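Local coordinates for protein N-acetylglucosamine-specific lectin (Saxidomus purpuratus, PDB 6M5M) that binds N-acetylated sugars such as N-acetylglucosamine and N-acetylgalactosamine beside a bound calcium ion, as a C-type lectin, at residues Ala84-Trp89 and Asp127-Lys132; Trp114-Pro119 and Val135-Asp140. All coordinates share one frame; numbering follows the deposited sequence.

Interaction 1 (Ala84-Trp89 and Asp127-Lys132); sequences AKHYYW and DYLNYK. With NAG (2-acetamido-2-deoxy-beta-D-glucopyranose), chain G.
In this C-type lectin domain, two antiparallel strands of the sugar-side sheet line one side of the N-acetylglucosamine site, with Tyr87 and Leu129 as a non-hydrogen-bonded pair on the sugar face. Tyr88 and Tyr128 form the neighbouring hydrogen-bonded pair: Tyr88 N reaches Tyr128 O at 2.9 Å, and Tyr128 N returns a bond to Tyr88 O. Asn130 N then closes on His86 O in a nearly straight bond (169° at the hydrogen). Both tyrosines at 88 and 128 turn to the other face, toward helix 69-79, where large rings suit the interior and the hydroxyls are met by Glu44 and Asp72 respectively. On the sugar side, the Tyr87 ring, set by chi1 of 60° between its own N and carbonyl carbon, presents a flat face to the acetamido methyl, C8, which sits 3.5 Å above its centre as a CH-pi contact. Leu129 lies at the O5 and O6 side, its CD2 in van der Waals contact with sugar O6 at 3.5 Å. The short carboxylate of Asp127 lies at the O7 end of the acetamide; its OD1 accepts from Asn139 ND2, while Asp127 OD2 lies 3.6 Å from Trp89 CZ3.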
ATOM      1  N   ALA B  84      30.200   5.278 -11.284  1.00 40.88           N
ATOM      2  CA  ALA B  84      30.091   5.542 -12.739  1.00 42.95           C
ATOM      3  C   ALA B  84      28.779   6.266 -13.073  1.00 41.79           C
ATOM      4  O   ALA B  84      28.722   6.994 -14.079  1.00 42.82           O
ATOM      5  CB  ALA B  84      30.125   4.257 -13.508  1.00 41.04           C
ATOM      6  N   LYS B  85      27.727   5.940 -12.344  1.00 37.27           N
ATOM      7  CA  LYS B  85      26.353   6.375 -12.701  1.00 37.92           C
ATOM      8  C   LYS B  85      25.785   7.214 -11.550  1.00 30.66           C
ATOM      9  O   LYS B  85      25.990   6.875 -10.331  1.00 33.46           O
ATOM     10  CB  LYS B  85      25.439   5.176 -12.994  1.00 36.92           C
ATOM     11  CG  LYS B  85      25.911   4.180 -14.052  1.00 35.99           C
ATOM     12  CD  LYS B  85      26.229   4.833 -15.389  1.00 34.84           C
ATOM     13  CE  LYS B  85      26.832   3.946 -16.464  1.00 37.58           C
ATOM     14  NZ  LYS B  85      26.248   2.595 -16.470  1.00 37.22           N
ATOM     15  N   HIS B  86      24.991   8.237 -11.880  1.00 39.57           N
ATOM     16  CA  HIS B  86      24.378   9.075 -10.815  1.00 36.19           C
ATOM     17  C   HIS B  86      22.848   9.075 -10.867  1.00 35.65           C
ATOM     18  O   HIS B  86      22.238   9.788 -10.064  1.00 31.05           O
ATOM     19  CB  HIS B  86      24.978  10.493 -10.823  1.00 43.56           C
ATOM     20  CG  HIS B  86      24.625  11.339 -12.002  1.00 44.19           C
ATOM     21  ND1 HIS B  86      23.723  12.402 -11.916  1.00 41.13           N
ATOM     22  CD2 HIS B  86      25.092  11.349 -13.268  1.00 43.74           C
ATOM     23  CE1 HIS B  86      23.646  13.002 -13.086  1.00 37.62           C
ATOM     24  NE2 HIS B  86      24.441  12.351 -13.942  1.00 43.93           N
ATOM     25  N   TYR B  87      22.210   8.305 -11.732  1.00 33.73           N
ATOM     26  CA  TYR B  87      20.760   8.078 -11.618  1.00 33.23           C
ATOM     27  C   TYR B  87      20.410   6.730 -12.238  1.00 28.79           C
ATOM     28  O   TYR B  87      20.969   6.379 -13.277  1.00 30.99           O
ATOM     29  CB  TYR B  87      19.976   9.274 -12.185  1.00 32.70           C
ATOM     30  CG  TYR B  87      20.222   9.579 -13.635  1.00 33.15           C
ATOM     31  CD1 TYR B  87      19.601   8.839 -14.634  1.00 29.46           C
ATOM     32  CD2 TYR B  87      21.044  10.627 -14.021  1.00 32.46           C
ATOM     33  CE1 TYR B  87      19.846   9.097 -15.968  1.00 31.16           C
ATOM     34  CE2 TYR B  87      21.255  10.928 -15.363  1.00 32.99           C
ATOM     35  CZ  TYR B  87      20.687  10.126 -16.337  1.00 33.65           C
ATOM     36  OH  TYR B  87      20.857  10.404 -17.668  1.00 44.66           O
ATOM     37  N   TYR B  88      19.434   6.048 -11.644  1.00 29.22           N
ATOM     38  CA  TYR B  88      18.794   4.832 -12.210  1.00 30.22           C
ATOM     39  C   TYR B  88      17.257   5.001 -12.288  1.00 30.47           C
ATOM     40  O   TYR B  88      16.602   5.383 -11.265  1.00 30.75           O
ATOM     41  CB  TYR B  88      19.180   3.615 -11.368  1.00 31.82           C
ATOM     42  CG  TYR B  88      20.653   3.221 -11.367  1.00 29.11           C
ATOM     43  CD1 TYR B  88      21.619   3.995 -10.755  1.00 31.16           C
ATOM     44  CD2 TYR B  88      21.063   2.014 -11.910  1.00 27.82           C
ATOM     45  CE1 TYR B  88      22.967   3.619 -10.739  1.00 33.39           C
ATOM     46  CE2 TYR B  88      22.397   1.630 -11.918  1.00 30.43           C
ATOM     47  CZ  TYR B  88      23.364   2.416 -11.312  1.00 34.28           C
ATOM     48  OH  TYR B  88      24.681   1.984 -11.374  1.00 35.61           O
ATOM     49  N   TRP B  89      16.678   4.697 -13.448  1.00 31.37           N
ATOM     50  CA  TRP B  89      15.203   4.825 -13.663  1.00 31.37           C
ATOM     51  C   TRP B  89      14.418   3.861 -12.768  1.00 31.87           C
ATOM     52  O   TRP B  89      14.827   2.703 -12.654  1.00 31.13           O
ATOM     53  CB  TRP B  89      14.885   4.609 -15.123  1.00 27.96           C
ATOM     54  CG  TRP B  89      15.371   5.687 -16.033  1.00 27.61           C
ATOM     55  CD1 TRP B  89      16.168   5.510 -17.120  1.00 33.04           C
ATOM     56  CD2 TRP B  89      15.147   7.107 -15.928  1.00 33.41           C
ATOM     57  NE1 TRP B  89      16.378   6.696 -17.755  1.00 30.21           N
ATOM     58  CE2 TRP B  89      15.803   7.703 -17.040  1.00 35.96           C
ATOM     59  CE3 TRP B  89      14.411   7.947 -15.074  1.00 34.24           C
ATOM     60  CZ2 TRP B  89      15.750   9.058 -17.335  1.00 35.74           C
ATOM     61  CZ3 TRP B  89      14.392   9.295 -15.355  1.00 30.93           C
ATOM     62  CH2 TRP B  89      15.043   9.847 -16.461  1.00 31.14           C
ATOM     63  N   ASP B 127      13.539   8.578 -11.035  1.00 32.02           N
ATOM     64  CA  ASP B 127      14.797   7.834 -10.822  1.00 31.14           C
ATOM     65  C   ASP B 127      15.194   7.922  -9.352  1.00 32.31           C
ATOM     66  O   ASP B 127      14.676   8.810  -8.612  1.00 34.92           O
ATOM     67  CB  ASP B 127      15.902   8.335 -11.752  1.00 28.85           C
ATOM     68  CG  ASP B 127      16.257   9.809 -11.825  1.00 30.28           C
ATOM     69  OD1 ASP B 127      16.022  10.573 -10.828  1.00 31.05           O
ATOM     70  OD2 ASP B 127      16.821  10.200 -12.900  1.00 28.85           O
ATOM     71  N   TYR B 128      16.119   7.047  -8.967  1.00 32.52           N
ATOM     72  CA  TYR B 128      17.060   7.289  -7.853  1.00 32.36           C
ATOM     73  C   TYR B 128      18.166   8.162  -8.416  1.00 31.95           C
ATOM     74  O   TYR B 128      18.683   7.813  -9.504  1.00 29.73           O
ATOM     75  CB  TYR B 128      17.580   5.984  -7.244  1.00 33.07           C
ATOM     76  CG  TYR B 128      16.651   5.359  -6.223  1.00 31.42           C
ATOM     77  CD1 TYR B 128      15.603   4.515  -6.599  1.00 35.88           C
ATOM     78  CD2 TYR B 128      16.813   5.647  -4.869  1.00 32.17           C
ATOM     79  CE1 TYR B 128      14.754   3.960  -5.640  1.00 34.41           C
ATOM     80  CE2 TYR B 128      15.999   5.081  -3.901  1.00 30.24           C
ATOM     81  CZ  TYR B 128      14.914   4.292  -4.298  1.00 32.84           C
ATOM     82  OH  TYR B 128      14.096   3.739  -3.349  1.00 30.49           O
ATOM     83  N   LEU B 129      18.443   9.278  -7.722  1.00 32.74           N
ATOM     84  CA  LEU B 129      19.449  10.316  -8.067  1.00 32.30           C
ATOM     85  C   LEU B 129      20.481  10.467  -6.948  1.00 31.73           C
ATOM     86  O   LEU B 129      20.110  10.433  -5.757  1.00 34.92           O
ATOM     87  CB  LEU B 129      18.705  11.648  -8.309  1.00 28.27           C
ATOM     88  CG  LEU B 129      19.581  12.846  -8.656  1.00 31.93           C
ATOM     89  CD1 LEU B 129      20.210  12.734 -10.025  1.00 30.39           C
ATOM     90  CD2 LEU B 129      18.805  14.164  -8.509  1.00 33.37           C
ATOM     91  N   ASN B 130      21.751  10.634  -7.320  1.00 30.54           N
ATOM     92  CA  ASN B 130      22.871  11.054  -6.445  1.00 36.19           C
ATOM     93  C   ASN B 130      23.471  12.307  -7.073  1.00 35.73           C
ATOM     94  O   ASN B 130      24.233  12.210  -8.035  1.00 34.41           O
ATOM     95  CB  ASN B 130      23.863   9.900  -6.261  1.00 37.55           C
ATOM     96  CG  ASN B 130      25.013  10.249  -5.342  1.00 43.71           C
ATOM     97  OD1 ASN B 130      24.805  10.831  -4.277  1.00 40.38           O
ATOM     98  ND2 ASN B 130      26.221   9.888  -5.764  1.00 45.55           N
ATOM     99  N   TYR B 131      23.065  13.473  -6.574  1.00 34.46           N
ATOM    100  CA  TYR B 131      23.509  14.794  -7.075  1.00 38.76           C
ATOM    101  C   TYR B 131      23.228  15.825  -5.990  1.00 39.80           C
ATOM    102  O   TYR B 131      22.074  15.947  -5.543  1.00 40.66           O
ATOM    103  CB  TYR B 131      22.843  15.124  -8.416  1.00 38.81           C
ATOM    104  CG  TYR B 131      23.418  16.362  -9.064  1.00 41.07           C
ATOM    105  CD1 TYR B 131      24.700  16.361  -9.600  1.00 45.95           C
ATOM    106  CD2 TYR B 131      22.718  17.558  -9.059  1.00 42.25           C
ATOM    107  CE1 TYR B 131      25.251  17.514 -10.140  1.00 48.80           C
ATOM    108  CE2 TYR B 131      23.261  18.721  -9.592  1.00 42.73           C
ATOM    109  CZ  TYR B 131      24.526  18.696 -10.135  1.00 44.84           C
ATOM    110  OH  TYR B 131      25.051  19.837 -10.666  1.00 42.98           O
ATOM    111  N   LYS B 132      24.296  16.490  -5.554  1.00 35.95           N
ATOM    112  CA  LYS B 132      24.334  17.498  -4.471  1.00 43.17           C
ATOM    113  C   LYS B 132      23.535  16.945  -3.285  1.00 49.41           C
ATOM    114  O   LYS B 132      23.862  15.826  -2.830  1.00 41.51           O
ATOM    115  CB  LYS B 132      23.905  18.848  -5.051  1.00 52.49           C
ATOM    116  CG  LYS B 132      25.011  19.530  -5.854  1.00 57.82           C
ATOM    117  CD  LYS B 132      24.526  20.567  -6.849  1.00 66.84           C
ATOM    118  CE  LYS B 132      23.556  21.567  -6.255  1.00 64.49           C
ATOM    119  NZ  LYS B 132      23.433  22.748  -7.140  1.00 64.98           N
TER
HETATM  120  C1  NAG G 202      19.692  16.035 -12.677  1.00 40.99           C
HETATM  121  C2  NAG G 202      18.547  15.079 -12.843  1.00 27.93           C
HETATM  122  C3  NAG G 202      17.519  16.252 -12.936  1.00 32.16           C
HETATM  123  C4  NAG G 202      17.607  17.082 -11.686  1.00 33.97           C
HETATM  124  C5  NAG G 202      19.022  17.489 -11.396  1.00 34.66           C
HETATM  125  C6  NAG G 202      19.157  18.309 -10.131  1.00 26.55           C
HETATM  126  C7  NAG G 202      17.971  13.037 -13.930  1.00 27.80           C
HETATM  127  C8  NAG G 202      17.930  12.370 -15.236  1.00 30.14           C
HETATM  128  N2  NAG G 202      18.550  14.220 -13.979  1.00 30.70           N
HETATM  129  O1  NAG G 202      20.850  16.265 -13.403  1.00 36.54           O
HETATM  130  O3  NAG G 202      16.221  15.867 -13.006  1.00 34.68           O
HETATM  131  O4  NAG G 202      16.881  18.297 -11.873  1.00 32.66           O
HETATM  132  O5  NAG G 202      19.823  16.291 -11.340  1.00 30.92           O
HETATM  133  O6  NAG G 202      18.532  17.645  -9.029  1.00 28.54           O
HETATM  134  O7  NAG G 202      17.490  12.545 -12.882  1.00 31.14           O
HETATM  135  O   HOH W   1      26.798   8.308  -8.264  1.00 39.33           O

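Interaction 2 (Trp114-Pro119 and Val135-Asp140). With CA (calcium ion), chain H; NAG (2-acetamido-2-deoxy-beta-D-glucopyranose), chain G.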
ATOM      1  N   TRP B 114      11.288  10.819  -1.642  1.00 30.25           N
ATOM      2  CA  TRP B 114      11.723  12.018  -2.390  1.00 30.71           C
ATOM      3  C   TRP B 114      12.992  12.564  -1.724  1.00 29.60           C
ATOM      4  O   TRP B 114      13.014  12.630  -0.520  1.00 32.88           O
ATOM      5  CB  TRP B 114      10.656  13.114  -2.440  1.00 31.37           C
ATOM      6  CG  TRP B 114       9.471  12.786  -3.290  1.00 28.21           C
ATOM      7  CD1 TRP B 114       8.201  12.537  -2.850  1.00 28.87           C
ATOM      8  CD2 TRP B 114       9.418  12.689  -4.716  1.00 29.71           C
ATOM      9  NE1 TRP B 114       7.361  12.286  -3.906  1.00 28.47           N
ATOM     10  CE2 TRP B 114       8.071  12.460  -5.058  1.00 27.09           C
ATOM     11  CE3 TRP B 114      10.345  12.822  -5.757  1.00 29.86           C
ATOM     12  CZ2 TRP B 114       7.682  12.248  -6.369  1.00 30.68           C
ATOM     13  CZ3 TRP B 114       9.950  12.649  -7.046  1.00 33.60           C
ATOM     14  CH2 TRP B 114       8.626  12.349  -7.356  1.00 31.35           C
ATOM     15  N   GLY B 115      13.985  12.986  -2.486  1.00 31.31           N
ATOM     16  CA  GLY B 115      15.182  13.598  -1.875  1.00 29.64           C
ATOM     17  C   GLY B 115      14.899  15.027  -1.390  1.00 32.14           C
ATOM     18  O   GLY B 115      13.833  15.534  -1.699  1.00 30.60           O
ATOM     19  N   PRO B 116      15.789  15.686  -0.592  1.00 36.73           N
ATOM     20  CA  PRO B 116      15.578  17.082  -0.190  1.00 37.25           C
ATOM     21  C   PRO B 116      15.271  17.996  -1.395  1.00 39.51           C
ATOM     22  O   PRO B 116      15.975  17.996  -2.411  1.00 38.75           O
ATOM     23  CB  PRO B 116      16.882  17.389   0.612  1.00 41.40           C
ATOM     24  CG  PRO B 116      17.254  16.044   1.228  1.00 42.65           C
ATOM     25  CD  PRO B 116      17.009  15.134   0.037  1.00 40.01           C
ATOM     26  N   GLY B 117      14.158  18.736  -1.297  1.00 35.36           N
ATOM     27  CA  GLY B 117      13.719  19.727  -2.289  1.00 32.53           C
ATOM     28  C   GLY B 117      12.931  19.107  -3.427  1.00 30.40           C
ATOM     29  O   GLY B 117      12.488  19.849  -4.315  1.00 33.51           O
ATOM     30  N   LYS B 118      12.890  17.764  -3.518  1.00 32.24           N
ATOM     31  CA  LYS B 118      12.078  17.076  -4.545  1.00 26.38           C
ATOM     32  C   LYS B 118      10.675  16.748  -4.034  1.00 27.53           C
ATOM     33  O   LYS B 118      10.497  16.534  -2.855  1.00 29.06           O
ATOM     34  CB  LYS B 118      12.801  15.776  -4.927  1.00 27.28           C
ATOM     35  CG  LYS B 118      14.236  16.008  -5.348  1.00 29.76           C
ATOM     36  CD  LYS B 118      14.288  16.807  -6.609  1.00 31.83           C
ATOM     37  CE  LYS B 118      15.699  17.047  -7.067  1.00 31.01           C
ATOM     38  NZ  LYS B 118      15.800  18.093  -8.086  1.00 34.12           N
ATOM     39  N   PRO B 119       9.651  16.602  -4.902  1.00 29.28           N
ATOM     40  CA  PRO B 119       9.812  16.672  -6.351  1.00 32.25           C
ATOM     41  C   PRO B 119       9.838  18.072  -6.950  1.00 34.86           C
ATOM     42  O   PRO B 119       9.473  18.981  -6.244  1.00 33.93           O
ATOM     43  CB  PRO B 119       8.543  16.054  -6.918  1.00 31.05           C
ATOM     44  CG  PRO B 119       7.525  16.204  -5.830  1.00 28.82           C
ATOM     45  CD  PRO B 119       8.287  16.229  -4.522  1.00 33.61           C
ATOM     46  N   VAL B 135      20.761  12.259  -2.102  1.00 38.10           N
ATOM     47  CA  VAL B 135      21.840  11.268  -1.809  1.00 37.77           C
ATOM     48  C   VAL B 135      21.267   9.862  -1.964  1.00 31.78           C
ATOM     49  O   VAL B 135      20.931   9.221  -0.954  1.00 30.81           O
ATOM     50  CB  VAL B 135      22.459  11.519  -0.424  1.00 43.19           C
ATOM     51  CG1 VAL B 135      23.586  10.532  -0.144  1.00 43.58           C
ATOM     52  CG2 VAL B 135      22.945  12.963  -0.274  1.00 46.64           C
ATOM     53  N   TRP B 136      21.086   9.493  -3.221  1.00 33.75           N
ATOM     54  CA  TRP B 136      20.425   8.238  -3.666  1.00 34.63           C
ATOM     55  C   TRP B 136      18.985   8.216  -3.114  1.00 37.24           C
ATOM     56  O   TRP B 136      18.600   7.311  -2.314  1.00 36.62           O
ATOM     57  CB  TRP B 136      21.262   7.016  -3.262  1.00 37.22           C
ATOM     58  CG  TRP B 136      22.483   6.835  -4.103  1.00 33.37           C
ATOM     59  CD1 TRP B 136      23.771   6.781  -3.668  1.00 39.43           C
ATOM     60  CD2 TRP B 136      22.536   6.763  -5.532  1.00 32.64           C
ATOM     61  NE1 TRP B 136      24.616   6.660  -4.728  1.00 39.18           N
ATOM     62  CE2 TRP B 136      23.895   6.622  -5.885  1.00 36.21           C
ATOM     63  CE3 TRP B 136      21.586   6.774  -6.548  1.00 33.00           C
ATOM     64  CZ2 TRP B 136      24.313   6.507  -7.199  1.00 36.42           C
ATOM     65  CZ3 TRP B 136      21.993   6.656  -7.859  1.00 36.77           C
ATOM     66  CH2 TRP B 136      23.346   6.540  -8.177  1.00 36.61           C
ATOM     67  N   GLN B 137      18.187   9.159  -3.610  1.00 35.68           N
ATOM     68  CA  GLN B 137      16.763   9.380  -3.254  1.00 36.32           C
ATOM     69  C   GLN B 137      15.991   9.749  -4.531  1.00 34.91           C
ATOM     70  O   GLN B 137      16.586   9.944  -5.603  1.00 32.06           O
ATOM     71  CB  GLN B 137      16.668  10.429  -2.144  1.00 36.04           C
ATOM     72  CG  GLN B 137      17.415  10.010  -0.887  1.00 35.90           C
ATOM     73  CD  GLN B 137      17.642  11.143   0.077  1.00 41.66           C
ATOM     74  OE1 GLN B 137      18.467  12.027  -0.152  1.00 43.90           O
ATOM     75  NE2 GLN B 137      16.893  11.123   1.169  1.00 43.14           N
ATOM     76  N   TRP B 138      14.677   9.815  -4.444  1.00 29.32           N
ATOM     77  CA  TRP B 138      13.843   9.917  -5.661  1.00 33.34           C
ATOM     78  C   TRP B 138      13.924  11.349  -6.181  1.00 34.20           C
ATOM     79  O   TRP B 138      13.957  12.314  -5.365  1.00 30.00           O
ATOM     80  CB  TRP B 138      12.408   9.524  -5.450  1.00 30.77           C
ATOM     81  CG  TRP B 138      12.113   8.171  -4.892  1.00 32.39           C
ATOM     82  CD1 TRP B 138      12.938   7.093  -4.705  1.00 34.96           C
ATOM     83  CD2 TRP B 138      10.817   7.780  -4.429  1.00 34.55           C
ATOM     84  NE1 TRP B 138      12.236   6.066  -4.125  1.00 32.49           N
ATOM     85  CE2 TRP B 138      10.917   6.436  -4.013  1.00 35.37           C
ATOM     86  CE3 TRP B 138       9.587   8.446  -4.371  1.00 34.31           C
ATOM     87  CZ2 TRP B 138       9.816   5.770  -3.482  1.00 37.34           C
ATOM     88  CZ3 TRP B 138       8.499   7.776  -3.864  1.00 35.94           C
ATOM     89  CH2 TRP B 138       8.616   6.463  -3.434  1.00 35.66           C
ATOM     90  N   ASN B 139      13.919  11.449  -7.489  1.00 30.98           N
ATOM     91  CA  ASN B 139      13.841  12.735  -8.228  1.00 30.75           C
ATOM     92  C   ASN B 139      12.918  12.515  -9.425  1.00 31.30           C
ATOM     93  O   ASN B 139      12.882  11.382  -9.930  1.00 29.93           O
ATOM     94  CB  ASN B 139      15.247  13.123  -8.670  1.00 32.66           C
ATOM     95  CG  ASN B 139      15.212  14.101  -9.805  1.00 35.50           C
ATOM     96  OD1 ASN B 139      14.936  15.264  -9.548  1.00 30.31           O
ATOM     97  ND2 ASN B 139      15.526  13.635 -11.012  1.00 31.34           N
ATOM     98  N   ASP B 140      12.282  13.563  -9.948  1.00 28.25           N
ATOM     99  CA  ASP B 140      11.442  13.490 -11.153  1.00 29.24           C
ATOM    100  C   ASP B 140      12.163  14.209 -12.286  1.00 30.02           C
ATOM    101  O   ASP B 140      12.625  15.336 -12.091  1.00 28.53           O
ATOM    102  CB  ASP B 140      10.048  14.095 -10.910  1.00 29.61           C
ATOM    103  CG  ASP B 140       9.984  15.474 -10.265  1.00 32.01           C
ATOM    104  OD1 ASP B 140      10.959  15.941  -9.605  1.00 29.59           O
ATOM    105  OD2 ASP B 140       8.946  16.106 -10.450  1.00 32.98           O
TER
HETATM  106 CA    CA H 203      13.568  16.798 -10.912  1.00 73.87          CA
HETATM  107  C1  NAG G 202      19.692  16.035 -12.677  1.00 40.99           C
HETATM  108  C2  NAG G 202      18.547  15.079 -12.843  1.00 27.93           C
HETATM  109  C3  NAG G 202      17.519  16.252 -12.936  1.00 32.16           C
HETATM  110  C4  NAG G 202      17.607  17.082 -11.686  1.00 33.97           C
HETATM  111  C5  NAG G 202      19.022  17.489 -11.396  1.00 34.66           C
HETATM  112  C6  NAG G 202      19.157  18.309 -10.131  1.00 26.55           C
HETATM  113  C7  NAG G 202      17.971  13.037 -13.930  1.00 27.80           C
HETATM  114  C8  NAG G 202      17.930  12.370 -15.236  1.00 30.14           C
HETATM  115  N2  NAG G 202      18.550  14.220 -13.979  1.00 30.70           N
HETATM  116  O1  NAG G 202      20.850  16.265 -13.403  1.00 36.54           O
HETATM  117  O3  NAG G 202      16.221  15.867 -13.006  1.00 34.68           O
HETATM  118  O4  NAG G 202      16.881  18.297 -11.873  1.00 32.66           O
HETATM  119  O5  NAG G 202      19.823  16.291 -11.340  1.00 30.92           O
HETATM  120  O6  NAG G 202      18.532  17.645  -9.029  1.00 28.54           O
HETATM  121  O7  NAG G 202      17.490  12.545 -12.882  1.00 31.14           O
HETATM  122  O   HOH W   2      14.023  18.415 -12.652  1.00 38.23           O
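The loop 114-119 meets residues of strand 137-141 through a single backbone bridge, Trp114 with Trp138, secured by Gly115 N donating to a lone pair of Trp138 O at 3.0 Å and 168°. A type II turn from Gly115 to Lys118 then swings the loop back, with Gly117 taking its positive phi; the cis peptide before Pro119 is a familiar feature of the long loop of C-type lectins, here next to the calcium ligand Asp120. Gly115 suits the bridge because Gln137 CB lies 3.5 Å from its CA. The Trp114 indole is sandwiched: Pro119 CD covers one face, and the edge of Trp138 points at the opposite face in a T-shaped stack with planes at 76°. The rim of Trp114 abuts the backbone of Asn139 and Asp140. Asn139, with CG anti to its N (chi1 160°), splits its amide: OD1 binds calcium at 2.5 Å, while ND2 donates to sugar O3 at 3.1 Å and to Asp127, which fixes the amide's rotation. Asp140 gives its main-chain O to the metal at 2.1 Å. Lys118, bent at chi2, sends NZ to sugar O6 at 2.9 Å and, bonded also to Asp120, probably holds that carboxylate in place. Water 2, bound to calcium at 2.4 Å, lies 3.0 Å from sugar O4, so the metal reaches the sugar through this water and through Asn139, which binds both.

The two contacts have centres about 10 Å apart and share one antiparallel sheet: strand 125-131, which carries residues 127-132, lies between strand 87-95 of interaction 1 and strand 137-141 of interaction 2. Along the chain their segments alternate, in the order 84-89, 114-119, 127-132, 135-140, so the long loop of interaction 2 leaves and rejoins the sheet between the partners of interaction 1. Backbone bonding probably joins Leu129 to Gln137 and Asp127 to Asn139. One N-acetylglucosamine touches both: interaction 1 packs mainly against its acetamido methyl and C6 side, whereas interaction 2 carries calcium ligands and the hydrogen bonds to O3 and O6, with His141 adding another bond.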